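Local coordinates for hypothetical protein SSO2273 (Sulfolobus solfataricus, PDB 2X4H), which binds zinc and probably acts as a metal-responsive, DNA-binding transcriptional repressor of the DtxR/MntR family, at residues I88-V93 with Y130-L135; L81-R86 with I117-Y122. All coordinates share one frame; numbering follows the deposited sequence.

Contact 1: I88-V93 with Y130-L135. With ZN (zinc ion), chain N; ZN (zinc ion), chain M.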
ATOM      1  N   ILE C  88       8.102  12.530  22.696  1.00 38.90           N
ATOM      2  CA  ILE C  88       9.380  13.024  22.181  1.00 39.18           C
ATOM      3  C   ILE C  88       9.553  14.518  22.477  1.00 39.15           C
ATOM      4  O   ILE C  88      10.612  14.925  22.937  1.00 40.10           O
ATOM      5  CB  ILE C  88       9.551  12.737  20.678  1.00 40.47           C
ATOM      6  CG1 ILE C  88       9.976  11.283  20.465  1.00 40.85           C
ATOM      7  CG2 ILE C  88      10.648  13.629  20.075  1.00 41.43           C
ATOM      8  CD1 ILE C  88       9.734  10.791  19.076  1.00 44.34           C
ATOM      9  N   GLU C  89       8.513  15.324  22.273  1.00 38.70           N
ATOM     10  CA  GLU C  89       8.620  16.747  22.557  1.00 38.92           C
ATOM     11  C   GLU C  89       9.101  17.014  23.973  1.00 38.10           C
ATOM     12  O   GLU C  89       9.916  17.900  24.186  1.00 38.28           O
ATOM     13  CB  GLU C  89       7.284  17.467  22.414  1.00 39.94           C
ATOM     14  CG  GLU C  89       6.813  17.627  21.029  1.00 40.40           C
ATOM     15  CD  GLU C  89       5.743  18.698  20.884  1.00 41.45           C
ATOM     16  OE1 GLU C  89       4.898  18.875  21.812  1.00 40.42           O
ATOM     17  OE2 GLU C  89       5.731  19.328  19.797  1.00 41.96           O
ATOM     18  N   ILE C  90       8.546  16.276  24.935  1.00 37.26           N
ATOM     19  CA  ILE C  90       8.898  16.437  26.331  1.00 36.09           C
ATOM     20  C   ILE C  90      10.357  16.111  26.576  1.00 35.74           C
ATOM     21  O   ILE C  90      11.044  16.860  27.286  1.00 35.06           O
ATOM     22  CB  ILE C  90       8.008  15.599  27.272  1.00 36.18           C
ATOM     23  CG1 ILE C  90       6.614  16.230  27.356  1.00 38.39           C
ATOM     24  CG2 ILE C  90       8.613  15.527  28.708  1.00 34.53           C
ATOM     25  CD1 ILE C  90       5.585  15.419  28.106  1.00 36.34           C
ATOM     26  N   LEU C  91      10.829  15.002  25.999  1.00 35.31           N
ATOM     27  CA  LEU C  91      12.253  14.647  26.090  1.00 35.47           C
ATOM     28  C   LEU C  91      13.091  15.795  25.554  1.00 35.97           C
ATOM     29  O   LEU C  91      14.073  16.178  26.176  1.00 37.95           O
ATOM     30  CB  LEU C  91      12.588  13.349  25.335  1.00 35.41           C
ATOM     31  CG  LEU C  91      14.079  13.011  25.183  1.00 36.08           C
ATOM     32  CD1 LEU C  91      14.718  12.753  26.528  1.00 34.17           C
ATOM     33  CD2 LEU C  91      14.265  11.812  24.193  1.00 35.46           C
ATOM     34  N   LEU C  92      12.690  16.358  24.423  1.00 35.80           N
ATOM     35  CA  LEU C  92      13.509  17.354  23.740  1.00 36.68           C
ATOM     36  C   LEU C  92      13.560  18.657  24.524  1.00 37.66           C
ATOM     37  O   LEU C  92      14.633  19.265  24.679  1.00 38.33           O
ATOM     38  CB  LEU C  92      13.029  17.562  22.301  1.00 36.77           C
ATOM     39  CG  LEU C  92      13.143  16.341  21.381  1.00 36.43           C
ATOM     40  CD1 LEU C  92      12.774  16.707  19.966  1.00 34.75           C
ATOM     41  CD2 LEU C  92      14.540  15.713  21.412  1.00 36.20           C
ATOM     42  N   VAL C  93      12.428  19.058  25.099  1.00 38.15           N
ATOM     43  CA  VAL C  93      12.420  20.247  25.943  1.00 39.08           C
ATOM     44  C   VAL C  93      13.245  19.982  27.198  1.00 39.04           C
ATOM     45  O   VAL C  93      13.996  20.867  27.645  1.00 40.21           O
ATOM     46  CB  VAL C  93      10.976  20.716  26.251  1.00 40.32           C
ATOM     47  CG1 VAL C  93      10.926  21.731  27.394  1.00 40.91           C
ATOM     48  CG2 VAL C  93      10.334  21.296  24.988  1.00 42.10           C
ATOM     49  N   TYR C 130       0.378  15.924  29.334  1.00 39.14           N
ATOM     50  CA  TYR C 130       0.266  16.965  28.325  1.00 39.26           C
ATOM     51  C   TYR C 130       1.638  17.320  27.790  1.00 38.39           C
ATOM     52  O   TYR C 130       2.625  17.312  28.542  1.00 38.11           O
ATOM     53  CB  TYR C 130      -0.321  18.228  28.945  1.00 40.47           C
ATOM     54  CG  TYR C 130      -1.773  18.150  29.334  1.00 42.57           C
ATOM     55  CD1 TYR C 130      -2.761  18.521  28.455  1.00 44.40           C
ATOM     56  CD2 TYR C 130      -2.146  17.750  30.605  1.00 44.09           C
ATOM     57  CE1 TYR C 130      -4.081  18.467  28.808  1.00 47.39           C
ATOM     58  CE2 TYR C 130      -3.447  17.688  30.964  1.00 46.56           C
ATOM     59  CZ  TYR C 130      -4.418  18.056  30.073  1.00 49.68           C
ATOM     60  OH  TYR C 130      -5.729  17.986  30.463  1.00 53.82           O
ATOM     61  N   CYS C 131       1.688  17.690  26.516  1.00 38.83           N
ATOM     62  CA  CYS C 131       2.926  18.135  25.886  1.00 38.83           C
ATOM     63  C   CYS C 131       3.167  19.584  26.278  1.00 39.94           C
ATOM     64  O   CYS C 131       2.330  20.188  26.947  1.00 42.18           O
ATOM     65  CB  CYS C 131       2.839  17.958  24.361  1.00 39.32           C
ATOM     66  SG  CYS C 131       1.935  19.236  23.466  1.00 42.75           S
ATOM     67  N   PRO C 132       4.317  20.148  25.898  1.00 40.64           N
ATOM     68  CA  PRO C 132       4.622  21.547  26.250  1.00 42.35           C
ATOM     69  C   PRO C 132       3.712  22.606  25.588  1.00 44.53           C
ATOM     70  O   PRO C 132       3.748  23.763  25.996  1.00 46.45           O
ATOM     71  CB  PRO C 132       6.053  21.725  25.764  1.00 42.32           C
ATOM     72  CG  PRO C 132       6.573  20.344  25.557  1.00 41.54           C
ATOM     73  CD  PRO C 132       5.407  19.554  25.109  1.00 40.67           C
ATOM     74  N   HIS C 133       2.922  22.218  24.580  1.00 44.27           N
ATOM     75  CA  HIS C 133       1.900  23.103  24.000  1.00 46.72           C
ATOM     76  C   HIS C 133       0.569  22.959  24.743  1.00 47.35           C
ATOM     77  O   HIS C 133      -0.399  23.614  24.390  1.00 49.93           O
ATOM     78  CB  HIS C 133       1.739  22.832  22.476  1.00 47.18           C
ATOM     79  CG  HIS C 133       3.038  22.918  21.748  1.00 48.28           C
ATOM     80  ND1 HIS C 133       3.864  21.826  21.581  1.00 46.98           N
ATOM     81  CD2 HIS C 133       3.716  23.982  21.258  1.00 49.37           C
ATOM     82  CE1 HIS C 133       4.990  22.215  21.012  1.00 48.35           C
ATOM     83  NE2 HIS C 133       4.918  23.515  20.789  1.00 50.10           N
ATOM     84  N   GLY C 134       0.517  22.101  25.763  1.00 46.63           N
ATOM     85  CA  GLY C 134      -0.697  21.911  26.558  1.00 47.81           C
ATOM     86  C   GLY C 134      -1.742  21.018  25.901  1.00 48.39           C
ATOM     87  O   GLY C 134      -2.947  21.181  26.146  1.00 51.05           O
ATOM     88  N   LEU C 135      -1.305  20.080  25.067  1.00 46.88           N
ATOM     89  CA  LEU C 135      -2.229  19.151  24.431  1.00 47.26           C
ATOM     90  C   LEU C 135      -2.031  17.748  25.004  1.00 46.14           C
ATOM     91  O   LEU C 135      -0.920  17.388  25.381  1.00 45.12           O
ATOM     92  CB  LEU C 135      -2.046  19.192  22.924  1.00 47.78           C
ATOM     93  CG  LEU C 135      -2.153  20.573  22.233  1.00 49.80           C
ATOM     94  CD1 LEU C 135      -1.603  20.497  20.784  1.00 50.39           C
ATOM     95  CD2 LEU C 135      -3.580  21.166  22.267  1.00 49.48           C
TER
HETATM   96 ZN    ZN N1140       3.244  19.762  21.558  1.00 43.91          ZN
HETATM   97 ZN    ZN M1139       4.085  19.401  18.515  1.00 48.13          ZN
HETATM   98  O   HOH W   1       2.109  19.056  19.469  1.00 16.81           O

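Contact 2: L81-R86 with I117-Y122. With ZN (zinc ion), chain M.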
ATOM      1  N   LEU C  81       0.624   7.677  17.302  1.00 47.88           N
ATOM      2  CA  LEU C  81       1.467   8.755  16.752  1.00 46.70           C
ATOM      3  C   LEU C  81       1.409  10.065  17.592  1.00 45.07           C
ATOM      4  O   LEU C  81       2.406  10.791  17.713  1.00 42.92           O
ATOM      5  CB  LEU C  81       1.118   9.033  15.298  1.00 48.23           C
ATOM      6  CG  LEU C  81       1.875  10.121  14.540  1.00 48.39           C
ATOM      7  CD1 LEU C  81       3.356  10.051  14.835  1.00 49.12           C
ATOM      8  CD2 LEU C  81       1.625   9.958  13.028  1.00 51.54           C
ATOM      9  N   ILE C  82       0.247  10.355  18.164  1.00 45.64           N
ATOM     10  CA  ILE C  82       0.059  11.550  18.984  1.00 44.39           C
ATOM     11  C   ILE C  82       0.896  11.420  20.234  1.00 43.12           C
ATOM     12  O   ILE C  82       1.611  12.348  20.608  1.00 43.04           O
ATOM     13  CB  ILE C  82      -1.421  11.774  19.334  1.00 45.81           C
ATOM     14  CG1 ILE C  82      -2.182  12.318  18.107  1.00 46.85           C
ATOM     15  CG2 ILE C  82      -1.550  12.725  20.554  1.00 44.28           C
ATOM     16  CD1 ILE C  82      -3.716  12.338  18.220  1.00 47.84           C
ATOM     17  N   LYS C  83       0.822  10.251  20.860  1.00 43.32           N
ATOM     18  CA  LYS C  83       1.661   9.887  21.995  1.00 41.42           C
ATOM     19  C   LYS C  83       3.140   9.990  21.618  1.00 40.20           C
ATOM     20  O   LYS C  83       3.935  10.537  22.364  1.00 39.35           O
ATOM     21  CB  LYS C  83       1.303   8.462  22.464  1.00 42.69           C
ATOM     22  CG  LYS C  83       2.021   7.990  23.722  1.00 43.12           C
ATOM     23  CD  LYS C  83       1.592   6.616  24.243  1.00 45.01           C
ATOM     24  CE  LYS C  83       2.343   6.315  25.547  1.00 46.90           C
ATOM     25  NZ  LYS C  83       2.009   5.011  26.207  1.00 51.00           N
ATOM     26  N   ALA C  84       3.522   9.477  20.455  1.00 40.75           N
ATOM     27  CA  ALA C  84       4.936   9.512  20.045  1.00 40.21           C
ATOM     28  C   ALA C  84       5.442  10.943  19.852  1.00 39.09           C
ATOM     29  O   ALA C  84       6.513  11.276  20.341  1.00 38.43           O
ATOM     30  CB  ALA C  84       5.185   8.665  18.764  1.00 40.83           C
ATOM     31  N   HIS C  85       4.661  11.772  19.169  1.00 39.45           N
ATOM     32  CA  HIS C  85       5.031  13.151  18.900  1.00 40.21           C
ATOM     33  C   HIS C  85       5.255  13.896  20.224  1.00 40.00           C
ATOM     34  O   HIS C  85       6.301  14.517  20.447  1.00 40.33           O
ATOM     35  CB  HIS C  85       3.953  13.859  18.029  1.00 42.01           C
ATOM     36  CG  HIS C  85       4.169  15.337  17.881  1.00 43.58           C
ATOM     37  ND1 HIS C  85       5.161  15.871  17.079  1.00 43.81           N
ATOM     38  CD2 HIS C  85       3.576  16.390  18.504  1.00 44.43           C
ATOM     39  CE1 HIS C  85       5.140  17.191  17.187  1.00 45.87           C
ATOM     40  NE2 HIS C  85       4.209  17.529  18.071  1.00 44.64           N
ATOM     41  N   ARG C  86       4.298  13.766  21.130  1.00 40.04           N
ATOM     42  CA  ARG C  86       4.260  14.561  22.343  1.00 39.42           C
ATOM     43  C   ARG C  86       5.218  14.058  23.442  1.00 38.74           C
ATOM     44  O   ARG C  86       5.827  14.864  24.168  1.00 38.78           O
ATOM     45  CB  ARG C  86       2.800  14.633  22.812  1.00 40.08           C
ATOM     46  CG  ARG C  86       1.947  15.463  21.870  1.00 39.67           C
ATOM     47  CD  ARG C  86       0.460  15.498  22.205  1.00 41.03           C
ATOM     48  NE  ARG C  86      -0.238  16.285  21.192  1.00 44.50           N
ATOM     49  CZ  ARG C  86      -1.558  16.400  21.053  1.00 46.13           C
ATOM     50  NH1 ARG C  86      -2.408  15.757  21.831  1.00 46.87           N
ATOM     51  NH2 ARG C  86      -2.035  17.136  20.069  1.00 50.07           N
ATOM     52  N   ILE C 117       9.484   1.686  22.389  1.00 47.25           N
ATOM     53  CA  ILE C 117      10.286   2.849  22.758  1.00 44.65           C
ATOM     54  C   ILE C 117       9.417   3.969  23.301  1.00 42.79           C
ATOM     55  O   ILE C 117       9.707   4.559  24.363  1.00 40.85           O
ATOM     56  CB  ILE C 117      11.123   3.376  21.569  1.00 44.01           C
ATOM     57  CG1 ILE C 117      12.239   2.402  21.223  1.00 46.56           C
ATOM     58  CG2 ILE C 117      11.735   4.706  21.888  1.00 41.03           C
ATOM     59  CD1 ILE C 117      12.971   2.736  19.924  1.00 46.12           C
ATOM     60  N   ILE C 118       8.357   4.284  22.575  1.00 42.50           N
ATOM     61  CA  ILE C 118       7.447   5.335  23.040  1.00 41.94           C
ATOM     62  C   ILE C 118       6.815   5.006  24.407  1.00 42.31           C
ATOM     63  O   ILE C 118       6.789   5.855  25.268  1.00 41.97           O
ATOM     64  CB  ILE C 118       6.382   5.642  21.988  1.00 42.65           C
ATOM     65  CG1 ILE C 118       7.046   6.287  20.766  1.00 41.47           C
ATOM     66  CG2 ILE C 118       5.252   6.520  22.557  1.00 42.79           C
ATOM     67  CD1 ILE C 118       7.820   7.533  21.062  1.00 41.32           C
ATOM     68  N   ASP C 119       6.339   3.779  24.610  1.00 44.05           N
ATOM     69  CA  ASP C 119       5.780   3.390  25.903  1.00 44.79           C
ATOM     70  C   ASP C 119       6.834   3.414  26.986  1.00 44.37           C
ATOM     71  O   ASP C 119       6.540   3.814  28.122  1.00 43.37           O
ATOM     72  CB  ASP C 119       5.127   2.006  25.860  1.00 47.62           C
ATOM     73  CG  ASP C 119       3.804   2.001  25.055  1.00 52.36           C
ATOM     74  OD1 ASP C 119       3.304   3.111  24.734  1.00 54.76           O
ATOM     75  OD2 ASP C 119       3.261   0.903  24.732  1.00 58.04           O
ATOM     76  N   LYS C 120       8.066   3.005  26.674  1.00 44.14           N
ATOM     77  CA  LYS C 120       9.081   3.016  27.729  1.00 44.42           C
ATOM     78  C   LYS C 120       9.552   4.423  28.035  1.00 41.84           C
ATOM     79  O   LYS C 120       9.869   4.732  29.186  1.00 42.55           O
ATOM     80  CB  LYS C 120      10.227   2.051  27.414  1.00 46.47           C
ATOM     81  CG  LYS C 120       9.794   0.615  27.750  1.00 49.87           C
ATOM     82  CD  LYS C 120      10.863  -0.427  27.630  1.00 52.72           C
ATOM     83  CE  LYS C 120      10.439  -1.676  28.398  1.00 56.43           C
ATOM     84  NZ  LYS C 120      11.008  -2.905  27.813  1.00 59.52           N
ATOM     85  N   LEU C 121       9.568   5.279  27.021  1.00 40.01           N
ATOM     86  CA  LEU C 121      10.018   6.652  27.169  1.00 38.99           C
ATOM     87  C   LEU C 121       8.967   7.422  27.954  1.00 39.08           C
ATOM     88  O   LEU C 121       9.298   8.263  28.781  1.00 38.22           O
ATOM     89  CB  LEU C 121      10.317   7.311  25.816  1.00 38.33           C
ATOM     90  CG  LEU C 121      10.823   8.763  25.807  1.00 37.95           C
ATOM     91  CD1 LEU C 121      12.102   8.920  26.632  1.00 37.75           C
ATOM     92  CD2 LEU C 121      11.029   9.298  24.410  1.00 35.12           C
ATOM     93  N   TYR C 122       7.703   7.088  27.718  1.00 39.93           N
ATOM     94  CA  TYR C 122       6.588   7.649  28.469  1.00 40.19           C
ATOM     95  C   TYR C 122       6.737   7.344  29.944  1.00 41.05           C
ATOM     96  O   TYR C 122       6.697   8.261  30.788  1.00 40.99           O
ATOM     97  CB  TYR C 122       5.294   7.075  27.897  1.00 41.49           C
ATOM     98  CG  TYR C 122       3.998   7.437  28.576  1.00 42.44           C
ATOM     99  CD1 TYR C 122       3.355   8.637  28.288  1.00 43.26           C
ATOM    100  CD2 TYR C 122       3.362   6.543  29.403  1.00 42.94           C
ATOM    101  CE1 TYR C 122       2.140   8.964  28.852  1.00 41.60           C
ATOM    102  CE2 TYR C 122       2.128   6.856  29.979  1.00 46.35           C
ATOM    103  CZ  TYR C 122       1.518   8.082  29.707  1.00 45.50           C
ATOM    104  OH  TYR C 122       0.281   8.424  30.280  1.00 43.12           O
TER
HETATM  105 ZN    ZN M1139       4.085  19.401  18.515  1.00 48.13          ZN
HETATM  106  O   HOH W   1       2.109  19.056  19.469  1.00 16.81           O

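Contact 1: I88-V93 with Y130-L135
The last turns of helix 72-94 meet a loop that folds into a type I beta turn from C131 to G134, the CA atoms of I90 and C131 lying 6.2 Å apart. Helix and loop together hold half of a two-zinc site with a bridging carboxylate, in the part of the chain assigned to metal binding and dimerisation in the DtxR/MntR family. E89, its CG anti to the carbonyl carbon (chi1 -72°), reaches toward the loop and splits its carboxylate between two metals: OE1 binds the zinc of chain N at 1.9 Å, OE2 the zinc of chain M at 2.1 Å. The turn brings C131 SG and H133 ND1 to the chain N zinc, at 2.4 and 2.2 Å, and water 1 links both ions; H85 and C103 complete the chain M site. The carboxylate comes to the edge of the H133 ring, its plane turned 44° from it. P132 turns the CD-CG side of its ring to the helix, CD toward CG1 of I90 and CG 3.9 Å from CG2 of V93. C131 SG, in the crowded position between its backbone N and carbonyl carbon (chi1 80°), accepts a weak hydrogen bond from H133 N at 3.3 Å.

Contact 2: L81-R86 with I117-Y122
Helices 72-94 and 115-124 cross at 52° through their segments 81-86 and 117-122, with the two axes 9.7 Å apart at closest approach and A84 facing I118 where the backbones come nearest. The tight part is apolar. The small side chain of A84 lets I118 come close to the backbone of the first helix: CG1 of I118 lies 3.6 Å from CB of A84, and its CD1 curls in against both CA and CB of A84. The other branch, CG2, which is anti to the backbone N, lies alongside the aliphatic part of K83, 3.7 Å from its CG. Y80, one turn before A84 on helix 72-94, also touches I118.

K83 carries the contact from this core to its polar side. Its chain is fully extended, with CG anti to the backbone N, and passes over one face of the Y122 ring toward the rim near CG. The CE methylene makes a CH-pi contact, 3.9 Å from the centroid of the Y122 ring, and NZ a cation-pi contact 22° off the ring normal. The aromatic face would be expected to stabilise the positive charge of this buried lysine. This helix-helix packing belongs to the metal-binding and dimerisation part of a DtxR/MntR-type protein; H85, pointing away from helix 115-124, binds zinc through NE2.

At the looser margin, the partly exposed D119 starts from a CB directed away from helix 72-94, yet its side chain, set at about a right angle to that of K83, brings OD1 to the lysine's tip. K83 NZ forms a salt bridge with D119 OD1 at 2.7 Å, reaching that oxygen from above the carboxylate plane, 46° out of it.

Overall arrangement
Contacts 1 and 2 lie 11 Å apart between centres, on the same side of the chain's centre, and share helix 72-94. Along the chain their segments alternate: 81-86, 88-93, 117-122, then 130-135, so this helix receives first helix 115-124 and then the loop that follows it. The two contacts touch directly where R86 packs against C131 and L135, and where L91 meets L121. H85 of 81-86 and E89 of 88-93, one helical turn apart on that helix, both bind the chain M zinc, so this ion is common to the two contacts. Both contacts also reach a second subunit, L91 packing on its counterpart there, consistent with the dimerisation role assigned to this region.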